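Local coordinates for haloacid dehalogenase domain protein hydrolase (Planctomyces limnophilus, PDB 4OVY), which probably acts as a phosphatase-like hydrolase of the haloacid dehalogenase superfamily and binds a calcium ion in its metal site, at residues S35-T46 / I224-N234; D212-R221 / G237-V245. All coordinates share one frame; numbering follows the deposited sequence.

How the contacts relate
After the N-terminal helix 11-24, the chain forms strand 38-41 and the metal-binding turn that follows, and contact 1 closes a long loop of 177 residues when 224-234 returns beside that strand. Within that excursion lies helix 215-223, which leads into strand 230-233 and then helix 239-246. Contact 2 joins these two helices and closes a short connection of 15 residues that includes strand 230-233. The segments alternate along the chain, so the two closures cross. Their centres are 9 Å apart: contact 1 ties central strands of the sheet, contact 2 packs helices over it, and Asp42 approaches both Lys216 and Asp238 beside the calcium ion.

Contact 1: residues S35-T46 / I224-N234; sequences SERIVTFDNDGT and IGRRPVMAVGN. With CA (calcium ion), chain J; EDO (1,2-ethanediol), chain H.
Neighbouring parallel strands of the haloacid dehalogenase core, 38-41 and 230-233, pair here and carry a calcium site at their C-terminal ends. Their axes approach to 4.7 Å with directions 8° apart. The ladder alternates: Thr40 N donates to Met230 O, Thr40 O accepts from Val232 N at 2.9 Å, and Asp42 N reaches Val232 O. Val39 and Met230 lie side by side, as do Phe41 and Val232; Phe41 CE2 meets Val232 CG2 at 3.6 Å, against helix 141-152, where both side chains touch Met143. On the other sheet face, Thr40 CG2 touches Pro228 CG, its OG1 facing Ala231 CB.

Past the strands, Asp42, Asp44 and Thr46 fit the DxDx(T/V) pattern of this superfamily. Calcium is bound by Asp42 OD2 at 2.3 Å, Asp44 O, Asn234 OD1 at 2.4 Å and two waters. Thr46 OG1 donates to Asn234 OD1 at 2.9 Å, tilted 35° from the amide plane, so that oxygen serves metal and hydroxyl together. The other oxygen of Asp42 turns to Lys216.

At the opposite end, Arg226 leaves its backbone with chi1 -62° and runs extended to NE, which carries CD past Ile38 CG1 and sets one guanidinium face against Ser35 O, 3.1 Å from CZ. Its NE pairs with Glu181 of the second subunit. Shortening this side chain to alanine would probably leave that glutamate without its mate and Ser35 O without the guanidinium beside it.

Contact 2: residues D212-R221 / G237-V245; sequences DQAGKPVGIR and GDYEMLEYV. With EDO (1,2-ethanediol), chain H.
Lys216, near the start of its helix, and Asp238, in the 3-10 turn leading into helix 239-246, cross obliquely. The lysine chain is extended beyond CG, and NZ meets Asp238 OD1 at 2.8 Å, nearly along the C-O axis, forming a salt bridge. NZ also pairs with Asp42 OD1 and bonds to Val160 O, so its charge is probably shared between two carboxylates. Asp238 is a calcium-binding residue seen in a structure of this protein, though it does not bind the ion in this chain.

Further along, Pro217 lies over one face of the Tyr244 ring in a CH-pi contact, CB standing 4.3 Å from the ring centroid and 25° off the normal. Ile220 CG2 instead comes to the edge of the same ring, 4.1 Å from CE2, while its CD1 meets Met241 CG at 3.8 Å with the two side chains at about a right angle. In Met241, a selenomethionine, chi1 of 173° swings CG away from its own amide and against Ile220 CD1.

Both helices pack on one face of the Rossmann-like sheet of the haloacid dehalogenase core, Met241 and Val245 on Ala231, Ile220 on Val160. The axes of segments 215-221 and 239-245 approach to 8.0 Å, 57° apart in direction.

At the N-terminal ends of the two segments, the type II' turn from Asp212 to Gly215 brings Gln213 N to Gly237 O in a weak bond. A water donates to Gln213 O and Gly237 O and accepts from Met241 N. Bent at chi2, Glu240 sets its carboxylate against the turn, OE1 lying 3.2 Å from Gln213 C. Arg221 CD touches Tyr244 OH, its guanidinium being engaged by Glu166 and Asp112 of the second subunit.

Contact 1: residues S35-T46 / I224-N234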
loop_
_atom_site.group_PDB
_atom_site.type_symbol
_atom_site.label_atom_id
_atom_site.label_comp_id
_atom_site.label_asym_id
_atom_site.label_seq_id
_atom_site.Cartn_x
_atom_site.Cartn_y
_atom_site.Cartn_z
ATOM N N SER A 35 6.955 -0.577 -15.490
ATOM C CA SER A 35 6.333 -1.086 -14.256
ATOM C C SER A 35 7.278 -1.129 -13.042
ATOM O O SER A 35 6.810 -1.159 -11.906
ATOM C CB SER A 35 5.746 -2.484 -14.490
ATOM O OG SER A 35 6.774 -3.429 -14.745
ATOM N N GLU A 36 8.590 -1.143 -13.283
ATOM C CA GLU A 36 9.584 -1.217 -12.203
ATOM C C GLU A 36 10.146 0.150 -11.782
ATOM O O GLU A 36 10.934 0.236 -10.833
ATOM C CB GLU A 36 10.740 -2.145 -12.613
ATOM C CG GLU A 36 10.363 -3.617 -12.686
ATOM C CD GLU A 36 11.454 -4.482 -13.306
ATOM O OE1 GLU A 36 12.655 -4.277 -13.019
ATOM O OE2 GLU A 36 11.111 -5.377 -14.091
ATOM N N ARG A 37 9.737 1.215 -12.468
ATOM C CA ARG A 37 10.262 2.558 -12.205
ATOM C C ARG A 37 9.619 3.198 -10.978
ATOM O O ARG A 37 8.783 4.096 -11.085
ATOM C CB ARG A 37 10.091 3.442 -13.437
ATOM C CG ARG A 37 10.862 2.920 -14.638
ATOM C CD ARG A 37 10.700 3.821 -15.847
ATOM N NE ARG A 37 11.149 3.126 -17.043
ATOM C CZ ARG A 37 10.923 3.520 -18.289
ATOM N NH1 ARG A 37 10.258 4.645 -18.544
ATOM N NH2 ARG A 37 11.371 2.771 -19.288
ATOM N N ILE A 38 10.029 2.717 -9.812
ATOM C CA ILE A 38 9.528 3.188 -8.525
ATOM C C ILE A 38 10.584 4.091 -7.917
ATOM O O ILE A 38 11.764 3.710 -7.836
ATOM C CB ILE A 38 9.299 2.007 -7.551
ATOM C CG1 ILE A 38 8.328 0.977 -8.137
ATOM C CG2 ILE A 38 8.835 2.502 -6.185
ATOM C CD1 ILE A 38 7.035 1.567 -8.643
ATOM N N VAL A 39 10.163 5.279 -7.491
ATOM C CA VAL A 39 11.032 6.216 -6.783
ATOM C C VAL A 39 10.367 6.655 -5.482
ATOM O O VAL A 39 9.173 6.957 -5.463
ATOM C CB VAL A 39 11.419 7.439 -7.654
ATOM C CG1 VAL A 39 10.196 8.182 -8.161
ATOM C CG2 VAL A 39 12.326 8.384 -6.883
ATOM N N THR A 40 11.147 6.672 -4.400
ATOM C CA THR A 40 10.641 7.008 -3.073
ATOM C C THR A 40 11.303 8.268 -2.523
ATOM O O THR A 40 12.522 8.443 -2.617
ATOM C CB THR A 40 10.832 5.851 -2.072
ATOM O OG1 THR A 40 12.207 5.444 -2.045
ATOM C CG2 THR A 40 9.954 4.681 -2.434
ATOM N N PHE A 41 10.477 9.135 -1.949
ATOM C CA PHE A 41 10.910 10.384 -1.339
ATOM C C PHE A 41 10.477 10.426 0.119
ATOM O O PHE A 41 9.327 10.133 0.437
ATOM C CB PHE A 41 10.237 11.578 -2.027
ATOM C CG PHE A 41 10.645 11.774 -3.459
ATOM C CD1 PHE A 41 10.024 11.066 -4.477
ATOM C CD2 PHE A 41 11.633 12.687 -3.792
ATOM C CE1 PHE A 41 10.400 11.249 -5.798
ATOM C CE2 PHE A 41 12.015 12.871 -5.114
ATOM C CZ PHE A 41 11.392 12.155 -6.114
ATOM N N ASP A 42 11.374 10.840 1.003
ATOM C CA ASP A 42 10.935 11.347 2.296
ATOM C C ASP A 42 10.161 12.651 2.051
ATOM O O ASP A 42 10.281 13.260 0.975
ATOM C CB ASP A 42 12.135 11.594 3.205
ATOM C CG ASP A 42 11.755 11.725 4.670
ATOM O OD1 ASP A 42 10.591 11.513 5.058
ATOM O OD2 ASP A 42 12.655 12.040 5.453
ATOM N N ASN A 43 9.370 13.074 3.034
ATOM C CA ASN A 43 8.635 14.337 2.944
ATOM C C ASN A 43 9.331 15.460 3.722
ATOM O O ASN A 43 9.940 16.349 3.128
ATOM C CB ASN A 43 7.187 14.152 3.427
ATOM C CG ASN A 43 6.330 15.394 3.202
ATOM O OD1 ASN A 43 6.506 16.122 2.220
ATOM N ND2 ASN A 43 5.396 15.638 4.111
ATOM N N ASP A 44 9.260 15.402 5.051
ATOM C CA ASP A 44 9.866 16.430 5.911
ATOM C C ASP A 44 11.347 16.607 5.567
ATOM O O ASP A 44 12.102 15.656 5.632
ATOM C CB ASP A 44 9.756 16.038 7.387
ATOM C CG ASP A 44 8.321 15.936 7.879
ATOM O OD1 ASP A 44 7.423 16.633 7.356
ATOM O OD2 ASP A 44 8.097 15.153 8.821
ATOM N N GLY A 45 11.748 17.817 5.189
ATOM C CA GLY A 45 13.149 18.125 4.918
ATOM C C GLY A 45 13.646 17.695 3.549
ATOM O O GLY A 45 14.784 17.989 3.184
ATOM N N THR A 46 12.799 16.990 2.799
ATOM C CA THR A 46 13.150 16.489 1.477
ATOM C C THR A 46 12.281 17.171 0.411
ATOM O O THR A 46 12.807 17.665 -0.585
ATOM C CB THR A 46 13.004 14.960 1.429
ATOM O OG1 THR A 46 14.002 14.365 2.273
ATOM C CG2 THR A 46 13.171 14.425 0.012
ATOM N N ILE A 224 4.643 -1.505 -1.418
ATOM C CA ILE A 224 4.956 -1.445 -2.858
ATOM C C ILE A 224 5.242 -2.829 -3.445
ATOM O O ILE A 224 4.899 -3.106 -4.601
ATOM C CB ILE A 224 6.140 -0.498 -3.149
ATOM C CG1 ILE A 224 5.914 0.865 -2.473
ATOM C CG2 ILE A 224 6.336 -0.334 -4.653
ATOM C CD1 ILE A 224 6.953 1.918 -2.795
ATOM N N GLY A 225 5.871 -3.695 -2.652
ATOM C CA GLY A 225 6.249 -5.022 -3.113
ATOM C C GLY A 225 7.409 -5.030 -4.086
ATOM O O GLY A 225 7.609 -6.012 -4.798
ATOM N N ARG A 226 8.169 -3.939 -4.116
ATOM C CA ARG A 226 9.267 -3.764 -5.072
ATOM C C ARG A 226 10.399 -2.994 -4.399
ATOM O O ARG A 226 10.153 -2.150 -3.562
ATOM C CB ARG A 226 8.807 -2.936 -6.294
ATOM C CG ARG A 226 7.690 -3.513 -7.167
ATOM C CD ARG A 226 7.277 -2.493 -8.239
ATOM N NE ARG A 226 6.275 -2.951 -9.220
ATOM C CZ ARG A 226 6.519 -3.797 -10.222
ATOM N NH1 ARG A 226 5.544 -4.127 -11.068
ATOM N NH2 ARG A 226 7.729 -4.329 -10.385
ATOM N N ARG A 227 11.636 -3.260 -4.797
ATOM C CA ARG A 227 12.751 -2.397 -4.427
ATOM C C ARG A 227 12.727 -1.188 -5.364
ATOM O O ARG A 227 12.762 -1.366 -6.586
ATOM C CB ARG A 227 14.076 -3.138 -4.567
ATOM C CG ARG A 227 15.274 -2.373 -4.022
ATOM C CD ARG A 227 16.591 -2.992 -4.472
ATOM N NE ARG A 227 16.663 -4.421 -4.179
ATOM C CZ ARG A 227 17.182 -4.972 -3.077
ATOM N NH1 ARG A 227 17.180 -6.290 -2.954
ATOM N NH2 ARG A 227 17.711 -4.234 -2.101
ATOM N N PRO A 228 12.662 0.038 -4.814
ATOM C CA PRO A 228 12.715 1.213 -5.699
ATOM C C PRO A 228 14.043 1.308 -6.450
ATOM O O PRO A 228 15.058 0.802 -5.976
ATOM C CB PRO A 228 12.550 2.400 -4.736
ATOM C CG PRO A 228 11.876 1.814 -3.523
ATOM C CD PRO A 228 12.423 0.420 -3.412
ATOM N N VAL A 229 14.029 1.952 -7.612
ATOM C CA VAL A 229 15.263 2.176 -8.368
ATOM C C VAL A 229 15.902 3.534 -8.066
ATOM O O VAL A 229 17.024 3.810 -8.498
ATOM C CB VAL A 229 15.039 2.006 -9.886
ATOM C CG1 VAL A 229 14.456 0.626 -10.174
ATOM C CG2 VAL A 229 14.149 3.111 -10.432
HETATM N N MSE A 230 15.192 4.373 -7.314
HETATM C CA MSE A 230 15.720 5.664 -6.881
HETATM C C MSE A 230 15.077 6.070 -5.584
HETATM O O MSE A 230 13.940 5.693 -5.309
HETATM C CB MSE A 230 15.418 6.673 -7.984
HETATM C CG MSE A 230 15.994 8.051 -7.742
HETATM SE SE MSE A 230 15.583 9.129 -9.349
HETATM C CE MSE A 230 15.897 10.914 -8.582
ATOM N N ALA A 231 15.815 6.815 -4.766
ATOM C CA ALA A 231 15.289 7.337 -3.511
ATOM C C ALA A 231 15.960 8.649 -3.168
ATOM O O ALA A 231 17.142 8.843 -3.447
ATOM C CB ALA A 231 15.476 6.337 -2.383
ATOM N N VAL A 232 15.188 9.544 -2.566
ATOM C CA VAL A 232 15.688 10.820 -2.102
ATOM C C VAL A 232 15.267 11.039 -0.652
ATOM O O VAL A 232 14.093 10.893 -0.300
ATOM C CB VAL A 232 15.187 11.997 -2.963
ATOM C CG1 VAL A 232 15.900 13.280 -2.558
ATOM C CG2 VAL A 232 15.382 11.699 -4.449
ATOM N N GLY A 233 16.242 11.384 0.180
ATOM C CA GLY A 233 16.005 11.675 1.587
ATOM C C GLY A 233 16.824 12.878 2.001
ATOM O O GLY A 233 17.390 13.571 1.144
ATOM N N ASN A 234 16.882 13.140 3.307
ATOM C CA ASN A 234 17.689 14.251 3.822
ATOM C C ASN A 234 18.298 14.022 5.206
ATOM O O ASN A 234 19.107 14.828 5.650
ATOM C CB ASN A 234 16.860 15.529 3.889
ATOM C CG ASN A 234 15.833 15.487 5.000
ATOM O OD1 ASN A 234 14.913 14.681 4.967
ATOM N ND2 ASN A 234 15.996 16.345 6.000
HETATM CA CA CA J . 13.413 13.850 6.673
HETATM C C1 EDO H . 8.820 12.989 10.905
HETATM O O1 EDO H . 9.475 13.149 9.637
HETATM C C2 EDO H . 9.689 12.162 11.846
HETATM O O2 EDO H . 10.274 11.063 11.135
HETATM O O HOH W 1 4.103 -1.181 -11.552
HETATM O O HOH W 2 7.063 -5.572 -13.109
HETATM O O HOH W 3 11.257 -1.507 -8.770
HETATM O O HOH W 4 14.061 11.218 7.440
HETATM O O HOH W 5 13.487 14.553 8.638
#

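Contact 2: residues D212-R221 / G237-V245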
loop_
_atom_site.group_PDB
_atom_site.type_symbol
_atom_site.label_atom_id
_atom_site.label_comp_id
_atom_site.label_asym_id
_atom_site.label_seq_id
_atom_site.Cartn_x
_atom_site.Cartn_y
_atom_site.Cartn_z
ATOM N N ASP A 212 10.010 4.741 9.923
ATOM C CA ASP A 212 11.267 5.484 9.994
ATOM C C ASP A 212 12.449 4.549 10.211
ATOM O O ASP A 212 12.281 3.421 10.696
ATOM C CB ASP A 212 11.198 6.535 11.104
ATOM C CG ASP A 212 12.206 7.683 10.914
ATOM O OD1 ASP A 212 12.787 7.839 9.817
ATOM O OD2 ASP A 212 12.410 8.437 11.882
ATOM N N GLN A 213 13.635 5.027 9.837
ATOM C CA GLN A 213 14.884 4.272 9.983
ATOM C C GLN A 213 14.749 2.911 9.288
ATOM O O GLN A 213 14.360 2.863 8.123
ATOM C CB GLN A 213 15.273 4.155 11.468
ATOM C CG GLN A 213 15.288 5.481 12.205
ATOM C CD GLN A 213 15.464 5.300 13.697
ATOM O OE1 GLN A 213 16.503 4.826 14.160
ATOM N NE2 GLN A 213 14.451 5.678 14.458
ATOM N N ALA A 214 15.027 1.803 9.979
ATOM C CA ALA A 214 14.930 0.487 9.351
ATOM C C ALA A 214 13.485 0.079 9.052
ATOM O O ALA A 214 13.257 -0.920 8.369
ATOM C CB ALA A 214 15.627 -0.576 10.200
ATOM N N GLY A 215 12.517 0.840 9.564
ATOM C CA GLY A 215 11.134 0.673 9.178
ATOM C C GLY A 215 10.857 1.033 7.724
ATOM O O GLY A 215 9.911 0.511 7.144
ATOM N N LYS A 216 11.659 1.916 7.125
ATOM C CA LYS A 216 11.339 2.385 5.764
ATOM C C LYS A 216 11.433 1.282 4.705
ATOM O O LYS A 216 10.507 1.130 3.903
ATOM C CB LYS A 216 12.132 3.648 5.383
ATOM C CG LYS A 216 11.698 4.876 6.176
ATOM C CD LYS A 216 12.142 6.199 5.562
ATOM C CE LYS A 216 11.614 7.371 6.380
ATOM N NZ LYS A 216 11.749 8.667 5.668
ATOM N N PRO A 217 12.514 0.482 4.708
ATOM C CA PRO A 217 12.532 -0.641 3.762
ATOM C C PRO A 217 11.402 -1.645 4.003
ATOM O O PRO A 217 10.896 -2.245 3.060
ATOM C CB PRO A 217 13.907 -1.273 3.982
ATOM C CG PRO A 217 14.743 -0.183 4.549
ATOM C CD PRO A 217 13.816 0.670 5.370
ATOM N N VAL A 218 10.995 -1.811 5.256
ATOM C CA VAL A 218 9.875 -2.687 5.577
ATOM C C VAL A 218 8.565 -2.114 5.011
ATOM O O VAL A 218 7.779 -2.833 4.393
ATOM C CB VAL A 218 9.753 -2.916 7.097
ATOM C CG1 VAL A 218 8.481 -3.668 7.435
ATOM C CG2 VAL A 218 10.966 -3.681 7.615
ATOM N N GLY A 219 8.329 -0.824 5.220
ATOM C CA GLY A 219 7.110 -0.195 4.705
ATOM C C GLY A 219 7.069 -0.260 3.183
ATOM O O GLY A 219 6.041 -0.580 2.582
ATOM N N ILE A 220 8.208 0.021 2.564
ATOM C CA ILE A 220 8.321 -0.038 1.111
ATOM C C ILE A 220 8.031 -1.452 0.610
ATOM O O ILE A 220 7.225 -1.644 -0.296
ATOM C CB ILE A 220 9.715 0.433 0.659
ATOM C CG1 ILE A 220 9.850 1.949 0.847
ATOM C CG2 ILE A 220 9.981 0.065 -0.795
ATOM C CD1 ILE A 220 11.276 2.452 0.811
ATOM N N ARG A 221 8.685 -2.446 1.197
ATOM C CA ARG A 221 8.519 -3.808 0.712
ATOM C C ARG A 221 7.099 -4.341 0.933
ATOM O O ARG A 221 6.559 -5.034 0.064
ATOM C CB ARG A 221 9.558 -4.746 1.331
ATOM C CG ARG A 221 9.504 -6.167 0.785
ATOM C CD ARG A 221 9.716 -6.234 -0.727
ATOM N NE ARG A 221 9.589 -7.591 -1.243
ATOM C CZ ARG A 221 8.440 -8.247 -1.407
ATOM N NH1 ARG A 221 7.269 -7.684 -1.101
ATOM N NH2 ARG A 221 8.461 -9.485 -1.876
ATOM N N GLY A 237 17.496 9.248 9.426
ATOM C CA GLY A 237 16.316 8.388 9.349
ATOM C C GLY A 237 16.040 7.787 7.973
ATOM O O GLY A 237 15.264 6.843 7.864
ATOM N N ASP A 238 16.684 8.328 6.934
ATOM C CA ASP A 238 16.581 7.820 5.564
ATOM C C ASP A 238 17.695 6.848 5.163
ATOM O O ASP A 238 17.700 6.350 4.031
ATOM C CB ASP A 238 16.589 9.005 4.584
ATOM C CG ASP A 238 15.382 9.893 4.746
ATOM O OD1 ASP A 238 14.260 9.347 4.739
ATOM O OD2 ASP A 238 15.550 11.123 4.874
ATOM N N TYR A 239 18.615 6.561 6.083
ATOM C CA TYR A 239 19.808 5.760 5.771
ATOM C C TYR A 239 19.446 4.394 5.194
ATOM O O TYR A 239 19.953 4.015 4.150
ATOM C CB TYR A 239 20.691 5.576 7.017
ATOM C CG TYR A 239 22.094 5.056 6.741
ATOM C CD1 TYR A 239 22.309 3.733 6.368
ATOM C CD2 TYR A 239 23.208 5.878 6.888
ATOM C CE1 TYR A 239 23.584 3.248 6.124
ATOM C CE2 TYR A 239 24.491 5.398 6.653
ATOM C CZ TYR A 239 24.669 4.082 6.265
ATOM O OH TYR A 239 25.930 3.581 6.022
ATOM N N GLU A 240 18.577 3.655 5.881
ATOM C CA GLU A 240 18.199 2.320 5.427
ATOM C C GLU A 240 17.433 2.341 4.101
ATOM O O GLU A 240 17.647 1.475 3.259
ATOM C CB GLU A 240 17.417 1.565 6.504
ATOM C CG GLU A 240 18.262 1.172 7.718
ATOM C CD GLU A 240 18.229 2.179 8.857
ATOM O OE1 GLU A 240 17.881 3.370 8.635
ATOM O OE2 GLU A 240 18.569 1.765 9.991
HETATM N N MSE A 241 16.561 3.329 3.902
HETATM C CA MSE A 241 15.859 3.458 2.619
HETATM C C MSE A 241 16.857 3.626 1.480
HETATM O O MSE A 241 16.762 2.940 0.466
HETATM C CB MSE A 241 14.848 4.605 2.637
HETATM C CG MSE A 241 14.259 4.819 1.243
HETATM SE SE MSE A 241 12.943 6.281 1.233
HETATM C CE MSE A 241 14.159 7.816 1.491
ATOM N N LEU A 242 17.813 4.537 1.626
ATOM C CA LEU A 242 18.810 4.778 0.573
ATOM C C LEU A 242 19.684 3.541 0.340
ATOM O O LEU A 242 19.941 3.152 -0.800
ATOM C CB LEU A 242 19.675 5.986 0.923
ATOM C CG LEU A 242 18.951 7.341 1.003
ATOM C CD1 LEU A 242 19.811 8.389 1.698
ATOM C CD2 LEU A 242 18.545 7.825 -0.371
ATOM N N GLU A 243 20.118 2.911 1.431
ATOM C CA GLU A 243 20.952 1.709 1.352
ATOM C C GLU A 243 20.240 0.560 0.628
ATOM O O GLU A 243 20.826 -0.125 -0.221
ATOM C CB GLU A 243 21.351 1.280 2.763
ATOM C CG GLU A 243 22.311 0.118 2.849
ATOM C CD GLU A 243 22.759 -0.115 4.279
ATOM O OE1 GLU A 243 21.902 -0.450 5.124
ATOM O OE2 GLU A 243 23.964 0.060 4.559
ATOM N N TYR A 244 18.968 0.374 0.955
ATOM C CA TYR A 244 18.134 -0.653 0.348
ATOM C C TYR A 244 18.077 -0.476 -1.167
ATOM O O TYR A 244 18.114 -1.451 -1.918
ATOM C CB TYR A 244 16.730 -0.585 0.975
ATOM C CG TYR A 244 15.707 -1.552 0.424
ATOM C CD1 TYR A 244 15.966 -2.918 0.351
ATOM C CD2 TYR A 244 14.457 -1.102 0.008
ATOM C CE1 TYR A 244 15.022 -3.802 -0.150
ATOM C CE2 TYR A 244 13.507 -1.977 -0.490
ATOM C CZ TYR A 244 13.786 -3.325 -0.562
ATOM O OH TYR A 244 12.833 -4.189 -1.052
ATOM N N VAL A 245 18.016 0.777 -1.601
ATOM C CA VAL A 245 17.939 1.122 -3.023
ATOM C C VAL A 245 19.291 1.048 -3.752
ATOM O O VAL A 245 19.350 0.592 -4.902
ATOM C CB VAL A 245 17.316 2.530 -3.191
ATOM C CG1 VAL A 245 17.483 3.055 -4.613
ATOM C CG2 VAL A 245 15.843 2.485 -2.801
HETATM C C1 EDO H . 8.820 12.989 10.905
HETATM O O1 EDO H . 9.475 13.149 9.637
HETATM C C2 EDO H . 9.689 12.162 11.846
HETATM O O2 EDO H . 10.274 11.063 11.135
HETATM O O HOH W 6 15.413 4.569 6.292
#